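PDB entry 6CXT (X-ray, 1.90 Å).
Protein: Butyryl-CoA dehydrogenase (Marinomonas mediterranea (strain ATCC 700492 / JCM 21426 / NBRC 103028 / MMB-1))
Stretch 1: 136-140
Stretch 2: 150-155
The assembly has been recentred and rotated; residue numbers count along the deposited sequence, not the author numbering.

Stretch 1, residues 136-140: NLATT
Stretch 2 (150-155) LNGGKS

Residues 150-155 form an extended strand that begins earlier in the chain and continues beyond the stretch. Residues 136-139 have no regular secondary structure, and the chain joins the sheet at Thr-140. The two segments run antiparallel. Thr-140 pairs with Asn-151 at a CA-CA distance of 5.3 Å, and Thr-139 lies beside Gly-152 with their CA atoms 4.1 Å apart. Together the stretches bury 322 Å².

The bridge is a hydrogen-bonded pair. Thr-140 N donates to Asn-151 O at 2.9 Å (angle 163°), and Asn-151 N donates to Thr-140 O at 3.0 Å (angle 161°). Both bonds are nearly straight. Two CA-H...O contacts flank them: Thr-139 CA lies 3.3 Å from Asn-151 O, and Leu-150 CA lies 3.3 Å from Thr-140 O. Each carbonyl therefore receives an N-H and a CA-H from the facing segment. Phi/psi is -113/153 at Thr-140 and -140/121 at Asn-151.

The side chains of Thr-140 and Asn-151 share one face of the sheet. Thr-140 has chi1 57° (p); Asn-151 has chi1 -152° (t) and chi2 69°. Thr-140 OG1 approaches Asn-151 CB at 3.8 Å, a van der Waals contact.

Thr-139 has the largest area covered, 85 Å². Its phi/psi is -69/126 and chi1 is -60° (m). Its CB points sideways, and the hydroxyl sits against the strand: Thr-139 OG1 is 3.6 Å from Gly-152 CA, 3.5 Å from Gly-153 O and 3.5 Å from Lys-154 CE. The hydroxyl is hydrogen-bonded elsewhere in the structure.

Gly-152 makes this close approach possible. A CB here would point toward Thr-139 and lie 2.4 Å from Thr-139 OG1, a clash. The backbone angles, 158/171, also call for glycine, since a CB would jam against the preceding carbonyl. Gly-153 follows at -105/142.

Lys-154 is next in area covered, 59 Å². Its CB points sideways, but the end of its chain comes nearer to the first stretch. The chi angles are -71°, -51°, -163° and 180° (m, m, t, t). The aliphatic part packs on Thr-139 through CE. Lys-154 NZ lies 4.1 Å from Leu-137 CD2; Leu-137 is m, t. The ammonium is satisfied elsewhere in the structure.

One water links the backbones. It donates to Ala-138 O at 2.7 Å and, weakly, to Asn-151 O at 3.4 Å. Asn-136 and Ser-155 make no contact across the pair.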

# COMPACT_ATOMS: atom_id res chain seq x y z
N ASN B 136 7.03 6.47 -32.93
CA ASN B 136 7.61 5.95 -34.13
C ASN B 136 6.72 4.81 -34.64
O ASN B 136 6.87 3.66 -34.21
CB ASN B 136 9.08 5.51 -33.88
CG ASN B 136 9.69 4.82 -35.09
OD1 ASN B 136 9.12 4.87 -36.18
ND2 ASN B 136 10.83 4.17 -34.90
N LEU B 137 5.78 5.15 -35.52
CA LEU B 137 4.85 4.14 -36.07
C LEU B 137 5.45 3.54 -37.35
O LEU B 137 5.83 4.31 -38.26
CB LEU B 137 3.45 4.73 -36.30
CG LEU B 137 2.76 5.32 -35.06
CD1 LEU B 137 1.44 5.89 -35.47
CD2 LEU B 137 2.56 4.23 -33.97
N ALA B 138 5.60 2.21 -37.36
CA ALA B 138 6.02 1.44 -38.53
C ALA B 138 4.97 1.40 -39.67
O ALA B 138 5.33 1.24 -40.82
CB ALA B 138 6.44 0.04 -38.14
N THR B 139 3.69 1.59 -39.35
CA THR B 139 2.63 1.69 -40.35
C THR B 139 2.83 3.00 -41.12
O THR B 139 2.94 4.07 -40.53
CB THR B 139 1.24 1.62 -39.72
OG1 THR B 139 1.11 0.35 -39.03
CG2 THR B 139 0.10 1.72 -40.82
N THR B 140 2.91 2.90 -42.46
CA THR B 140 3.17 4.09 -43.33
C THR B 140 1.96 4.42 -44.19
O THR B 140 1.14 3.54 -44.47
CB THR B 140 4.35 3.86 -44.26
OG1 THR B 140 4.08 2.70 -45.04
CG2 THR B 140 5.61 3.62 -43.45
N LEU B 150 -1.66 2.58 -47.62
CA LEU B 150 -1.36 2.29 -46.20
C LEU B 150 -0.76 0.91 -46.09
O LEU B 150 -1.25 -0.06 -46.72
CB LEU B 150 -2.63 2.40 -45.36
CG LEU B 150 -2.95 3.77 -44.75
CD1 LEU B 150 -3.39 4.83 -45.77
CD2 LEU B 150 -4.00 3.61 -43.65
N ASN B 151 0.33 0.82 -45.33
CA ASN B 151 0.99 -0.39 -45.18
C ASN B 151 1.47 -0.61 -43.73
O ASN B 151 2.26 0.18 -43.24
CB ASN B 151 2.19 -0.40 -46.10
CG ASN B 151 2.56 -1.77 -46.53
OD1 ASN B 151 1.83 -2.43 -47.29
ND2 ASN B 151 3.69 -2.24 -46.02
N GLY B 152 1.02 -1.68 -43.08
CA GLY B 152 1.61 -2.02 -41.74
C GLY B 152 0.65 -2.90 -40.94
O GLY B 152 -0.50 -3.11 -41.35
N GLY B 153 1.14 -3.42 -39.81
CA GLY B 153 0.30 -4.25 -38.86
C GLY B 153 -0.06 -3.43 -37.59
O GLY B 153 0.73 -2.60 -37.13
N LYS B 154 -1.27 -3.62 -37.09
CA LYS B 154 -1.72 -2.98 -35.88
C LYS B 154 -2.00 -4.17 -34.93
O LYS B 154 -2.62 -5.16 -35.35
CB LYS B 154 -2.93 -2.07 -36.13
CG LYS B 154 -2.62 -0.77 -36.91
CD LYS B 154 -1.43 0.02 -36.32
CE LYS B 154 -1.40 1.47 -36.83
NZ LYS B 154 -0.23 2.19 -36.22
N SER B 155 -1.51 -4.11 -33.69
CA SER B 155 -1.38 -5.38 -32.98
C SER B 155 -2.53 -5.75 -31.95
O SER B 155 -2.77 -6.96 -31.70
CB SER B 155 0.00 -5.47 -32.36
OG SER B 155 0.03 -4.34 -31.50
O HOH W 1 5.15 -1.17 -42.13